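Local atomic coordinates of spore germination protein B3 (Bacillus subtilis subsp. subtilis, PDB entry 3N54), a protein that takes part in the response of spores to the germinant mixture of asparagine, glucose, fructose and potassium ions, as a lipoprotein component of a membrane germinant receptor. Residues A[97-109]-A[146-158]. Residues are numbered along the deposited sequence; the frame is centred on the assembly and turned at random.
Sequences DDELRRSSYLMAA and IMIPLRIGRASVY. With SO4 (sulfate ion), chain D.
Tyr-105 and Arg-151 face each other in a single beta bridge, where strand 105-109, in a mixed five-stranded sheet, meets the residues leading into helix 152-160. Two nearly straight backbone bonds frame it: Ile-152 N to Ser-104 O (2.9 Å, 172°) and Leu-106 N to Leu-150 O (2.9 Å). Arg-151 is the N-cap, and two residues after it Gly-153 N donates to Arg-102 O, a carbonyl within the type I turn 101-104.

The tight side is apolar. Leu-106, its CG swung opposite the backbone N (chi1 -178°), sets CD2 against Ala-155 CB (3.7 Å) beneath the first helical turn; Ile-75 and Leu-77 of strand 74-77 and Ile-167 of strand 165-172 also touch this leucine. Ile-152 packs CG1 near Ser-104 CB, whose hydroxyl bonds Leu-72 O.

The other side, partly open to solvent, is largely polar, and its two side-chain bonds between the segments are weak. The Arg-151 chain runs extended beside the Tyr-105 ring, planes 45° apart, with Tyr-105 CE1 over one guanidinium face. Its NH1 makes a weak bond to Ser-103 O at the guanidinium edge, and NH2 a weak one to Tyr-105 OH (2.8 Å). Replacing Arg-151 by alanine would probably leave Tyr-105 OH and Ser-103 O without these donors and the ring without a neighbour alongside CE1. Pro-149 CG also meets that ring, at CE1 (3.4 Å). Farther out, Arg-102 holds a sulfate, probably from the crystallisation liquor, through NE to O3 (2.7 Å) and NH2 to O4 (2.6 Å).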
loop_
_atom_site.group_PDB
_atom_site.type_symbol
_atom_site.label_atom_id
_atom_site.label_comp_id
_atom_site.label_asym_id
_atom_site.label_seq_id
_atom_site.Cartn_x
_atom_site.Cartn_y
_atom_site.Cartn_z
ATOM N N ASP A 97 13.845 6.431 -14.834
ATOM C CA ASP A 97 14.305 6.917 -13.532
ATOM C C ASP A 97 14.120 8.427 -13.379
ATOM O O ASP A 97 13.753 8.897 -12.296
ATOM C CB ASP A 97 15.774 6.551 -13.283
ATOM C CG ASP A 97 15.958 5.104 -12.821
ATOM O OD1 ASP A 97 16.982 4.834 -12.159
ATOM O OD2 ASP A 97 15.091 4.240 -13.099
ATOM N N ASP A 98 14.340 9.185 -14.453
ATOM C CA ASP A 98 14.216 10.644 -14.354
ATOM C C ASP A 98 12.772 11.166 -14.378
ATOM O O ASP A 98 12.564 12.364 -14.294
ATOM C CB ASP A 98 15.109 11.375 -15.387
ATOM C CG ASP A 98 14.730 11.095 -16.837
ATOM O OD1 ASP A 98 13.600 10.649 -17.123
ATOM O OD2 ASP A 98 15.589 11.346 -17.717
ATOM N N GLU A 99 11.784 10.277 -14.485
ATOM C CA GLU A 99 10.380 10.667 -14.298
ATOM C C GLU A 99 10.004 10.606 -12.811
ATOM O O GLU A 99 8.948 11.103 -12.410
ATOM C CB GLU A 99 9.425 9.759 -15.075
ATOM C CG GLU A 99 9.653 9.697 -16.578
ATOM C CD GLU A 99 8.737 8.684 -17.272
ATOM O OE1 GLU A 99 9.255 7.712 -17.887
ATOM O OE2 GLU A 99 7.490 8.846 -17.189
ATOM N N LEU A 100 10.858 9.985 -11.999
ATOM C CA LEU A 100 10.550 9.779 -10.587
ATOM C C LEU A 100 11.529 10.450 -9.652
ATOM O O LEU A 100 12.677 10.694 -9.999
ATOM C CB LEU A 100 10.520 8.286 -10.263
ATOM C CG LEU A 100 9.415 7.477 -10.933
ATOM C CD1 LEU A 100 9.648 5.982 -10.735
ATOM C CD2 LEU A 100 8.049 7.889 -10.412
ATOM N N ARG A 101 11.033 10.745 -8.460
ATOM C CA ARG A 101 11.817 11.287 -7.368
ATOM C C ARG A 101 11.606 10.402 -6.158
ATOM O O ARG A 101 10.607 9.680 -6.069
ATOM C CB ARG A 101 11.361 12.695 -7.019
ATOM C CG ARG A 101 11.650 13.709 -8.091
ATOM C CD ARG A 101 11.321 15.112 -7.617
ATOM N NE ARG A 101 11.868 16.121 -8.521
ATOM C CZ ARG A 101 13.141 16.527 -8.531
ATOM N NH1 ARG A 101 13.526 17.457 -9.399
ATOM N NH2 ARG A 101 14.037 16.011 -7.687
ATOM N N ARG A 102 12.547 10.475 -5.222
ATOM C CA ARG A 102 12.433 9.770 -3.956
ATOM C C ARG A 102 11.072 10.046 -3.312
ATOM O O ARG A 102 10.466 9.148 -2.756
ATOM C CB ARG A 102 13.557 10.212 -3.008
ATOM C CG ARG A 102 13.514 9.582 -1.619
ATOM C CD ARG A 102 14.542 10.235 -0.706
ATOM N NE ARG A 102 15.921 10.004 -1.152
ATOM C CZ ARG A 102 16.651 8.927 -0.856
ATOM N NH1 ARG A 102 16.150 7.942 -0.111
ATOM N NH2 ARG A 102 17.899 8.832 -1.307
ATOM N N SER A 103 10.600 11.286 -3.418
ATOM C CA SER A 103 9.347 11.709 -2.800
ATOM C C SER A 103 8.060 11.472 -3.627
ATOM O O SER A 103 6.973 11.811 -3.159
ATOM C CB SER A 103 9.445 13.195 -2.456
ATOM O OG SER A 103 9.546 13.960 -3.634
ATOM N N SER A 104 8.166 10.919 -4.834
ATOM C CA SER A 104 6.975 10.575 -5.612
ATOM C C SER A 104 6.152 9.552 -4.833
ATOM O O SER A 104 6.712 8.599 -4.296
ATOM C CB SER A 104 7.345 9.989 -6.974
ATOM O OG SER A 104 8.128 10.885 -7.734
ATOM N N TYR A 105 4.837 9.740 -4.777
ATOM C CA TYR A 105 3.969 8.839 -4.021
ATOM C C TYR A 105 3.574 7.616 -4.828
ATOM O O TYR A 105 3.370 7.697 -6.035
ATOM C CB TYR A 105 2.680 9.544 -3.595
ATOM C CG TYR A 105 2.858 10.712 -2.662
ATOM C CD1 TYR A 105 3.086 10.513 -1.311
ATOM C CD2 TYR A 105 2.757 12.018 -3.124
ATOM C CE1 TYR A 105 3.229 11.588 -0.437
ATOM C CE2 TYR A 105 2.902 13.097 -2.266
ATOM C CZ TYR A 105 3.141 12.877 -0.924
ATOM O OH TYR A 105 3.290 13.948 -0.064
ATOM N N LEU A 106 3.436 6.491 -4.139
ATOM C CA LEU A 106 2.985 5.254 -4.747
ATOM C C LEU A 106 1.725 4.799 -4.017
ATOM O O LEU A 106 1.718 4.732 -2.786
ATOM C CB LEU A 106 4.065 4.189 -4.649
ATOM C CG LEU A 106 3.719 2.850 -5.300
ATOM C CD1 LEU A 106 3.580 3.023 -6.805
ATOM C CD2 LEU A 106 4.762 1.779 -4.951
ATOM N N MET A 107 0.668 4.491 -4.770
ATOM C CA MET A 107 -0.598 4.076 -4.183
ATOM C C MET A 107 -1.291 2.981 -4.966
ATOM O O MET A 107 -0.992 2.750 -6.137
ATOM C CB MET A 107 -1.539 5.257 -4.072
ATOM C CG MET A 107 -0.964 6.349 -3.242
ATOM S SD MET A 107 -2.228 7.260 -2.429
ATOM C CE MET A 107 -1.223 8.245 -1.315
ATOM N N ALA A 108 -2.227 2.326 -4.282
ATOM C CA ALA A 108 -2.949 1.194 -4.822
ATOM C C ALA A 108 -4.408 1.553 -5.028
ATOM O O ALA A 108 -4.997 2.290 -4.239
ATOM C CB ALA A 108 -2.833 0.000 -3.881
ATOM N N ALA A 109 -4.982 1.046 -6.110
ATOM C CA ALA A 109 -6.396 1.230 -6.368
ATOM C C ALA A 109 -7.098 -0.106 -6.230
ATOM O O ALA A 109 -6.584 -1.134 -6.654
ATOM C CB ALA A 109 -6.619 1.787 -7.768
ATOM N N ILE A 146 -3.369 7.799 6.532
ATOM C CA ILE A 146 -1.912 7.603 6.553
ATOM C C ILE A 146 -1.474 6.166 6.248
ATOM O O ILE A 146 -1.606 5.271 7.083
ATOM C CB ILE A 146 -1.325 8.053 7.928
ATOM C CG1 ILE A 146 -1.506 9.567 8.124
ATOM C CG2 ILE A 146 0.154 7.681 8.053
ATOM C CD1 ILE A 146 -0.987 10.097 9.449
ATOM N N MET A 147 -0.954 5.964 5.037
ATOM C CA MET A 147 -0.360 4.685 4.631
ATOM C C MET A 147 0.738 4.858 3.564
ATOM O O MET A 147 0.549 4.469 2.406
ATOM C CB MET A 147 -1.431 3.704 4.125
ATOM C CG MET A 147 -1.978 2.746 5.151
ATOM S SD MET A 147 -0.664 1.877 6.007
ATOM C CE MET A 147 0.494 1.597 4.661
ATOM N N ILE A 148 1.875 5.462 3.911
ATOM C CA ILE A 148 2.134 6.123 5.183
ATOM C C ILE A 148 2.087 7.659 5.067
ATOM O O ILE A 148 2.057 8.339 6.095
ATOM C CB ILE A 148 3.503 5.646 5.799
ATOM C CG1 ILE A 148 3.782 6.323 7.153
ATOM C CG2 ILE A 148 4.663 5.892 4.833
ATOM C CD1 ILE A 148 4.794 5.583 8.027
ATOM N N PRO A 149 2.040 8.227 3.839
ATOM C CA PRO A 149 1.983 7.730 2.458
ATOM C C PRO A 149 3.297 7.118 1.964
ATOM O O PRO A 149 4.372 7.661 2.220
ATOM C CB PRO A 149 1.661 8.991 1.653
ATOM C CG PRO A 149 2.271 10.072 2.426
ATOM C CD PRO A 149 2.066 9.702 3.859
ATOM N N LEU A 150 3.193 5.992 1.264
ATOM C CA LEU A 150 4.358 5.289 0.756
ATOM C C LEU A 150 4.969 6.064 -0.401
ATOM O O LEU A 150 4.283 6.446 -1.343
ATOM C CB LEU A 150 3.979 3.883 0.296
ATOM C CG LEU A 150 5.136 2.968 -0.113
ATOM C CD1 LEU A 150 6.085 2.746 1.055
ATOM C CD2 LEU A 150 4.609 1.642 -0.638
ATOM N N ARG A 151 6.266 6.308 -0.310
ATOM C CA ARG A 151 6.991 6.985 -1.365
ATOM C C ARG A 151 7.865 5.978 -2.097
ATOM O O ARG A 151 8.271 4.964 -1.534
ATOM C CB ARG A 151 7.799 8.143 -0.788
ATOM C CG ARG A 151 6.885 9.221 -0.221
ATOM C CD ARG A 151 7.619 10.293 0.545
ATOM N NE ARG A 151 6.681 11.129 1.302
ATOM C CZ ARG A 151 6.106 12.251 0.860
ATOM N NH1 ARG A 151 6.342 12.717 -0.366
ATOM N NH2 ARG A 151 5.276 12.916 1.659
ATOM N N ILE A 152 8.097 6.257 -3.373
ATOM C CA ILE A 152 8.923 5.435 -4.253
ATOM C C ILE A 152 10.255 5.034 -3.622
ATOM O O ILE A 152 10.688 3.901 -3.771
ATOM C CB ILE A 152 9.187 6.183 -5.591
ATOM C CG1 ILE A 152 7.987 6.019 -6.523
ATOM C CG2 ILE A 152 10.447 5.676 -6.274
ATOM C CD1 ILE A 152 7.751 4.598 -6.971
ATOM N N GLY A 153 10.891 5.969 -2.923
ATOM C CA GLY A 153 12.159 5.704 -2.246
ATOM C C GLY A 153 12.074 4.481 -1.356
ATOM O O GLY A 153 12.840 3.520 -1.522
ATOM N N ARG A 154 11.112 4.502 -0.440
ATOM C CA ARG A 154 10.918 3.401 0.491
ATOM C C ARG A 154 10.406 2.128 -0.171
ATOM O O ARG A 154 10.940 1.046 0.085
ATOM C CB ARG A 154 9.957 3.803 1.605
ATOM C CG ARG A 154 10.585 4.700 2.637
ATOM C CD ARG A 154 9.669 4.886 3.838
ATOM N NE ARG A 154 10.410 5.428 4.974
ATOM C CZ ARG A 154 10.879 4.716 5.999
ATOM N NH1 ARG A 154 11.546 5.337 6.969
ATOM N NH2 ARG A 154 10.682 3.397 6.078
ATOM N N ALA A 155 9.368 2.252 -0.996
ATOM C CA ALA A 155 8.753 1.081 -1.630
ATOM C C ALA A 155 9.790 0.269 -2.409
ATOM O O ALA A 155 9.840 -0.950 -2.300
ATOM C CB ALA A 155 7.598 1.488 -2.532
ATOM N N SER A 156 10.635 0.952 -3.167
ATOM C CA SER A 156 11.661 0.262 -3.940
ATOM C C SER A 156 12.670 -0.449 -3.036
ATOM O O SER A 156 13.084 -1.560 -3.326
ATOM C CB SER A 156 12.405 1.222 -4.866
ATOM O OG SER A 156 13.249 0.462 -5.731
ATOM N N VAL A 157 13.065 0.197 -1.945
ATOM C CA VAL A 157 13.988 -0.424 -1.006
ATOM C C VAL A 157 13.340 -1.650 -0.335
ATOM O O VAL A 157 14.006 -2.666 -0.147
ATOM C CB VAL A 157 14.521 0.596 0.032
ATOM C CG1 VAL A 157 15.151 -0.108 1.220
ATOM C CG2 VAL A 157 15.535 1.538 -0.631
ATOM N N TYR A 158 12.045 -1.569 -0.021
ATOM C CA TYR A 158 11.333 -2.712 0.554
ATOM C C TYR A 158 11.364 -3.920 -0.386
ATOM O O TYR A 158 11.668 -5.030 0.035
ATOM C CB TYR A 158 9.870 -2.385 0.882
ATOM C CG TYR A 158 9.626 -1.348 1.960
ATOM C CD1 TYR A 158 8.426 -0.644 1.993
ATOM C CD2 TYR A 158 10.584 -1.061 2.936
ATOM C CE1 TYR A 158 8.167 0.302 2.982
ATOM C CE2 TYR A 158 10.338 -0.111 3.923
ATOM C CZ TYR A 158 9.124 0.565 3.939
ATOM O OH TYR A 158 8.869 1.500 4.913
HETATM S S SO4 D . 18.188 11.582 -3.613
HETATM O O1 SO4 D . 18.677 12.906 -3.225
HETATM O O2 SO4 D . 18.329 11.446 -5.062
HETATM O O3 SO4 D . 16.769 11.446 -3.281
HETATM O O4 SO4 D . 18.927 10.526 -2.913
HETATM O O HOH W 1 0.777 4.366 -0.238
#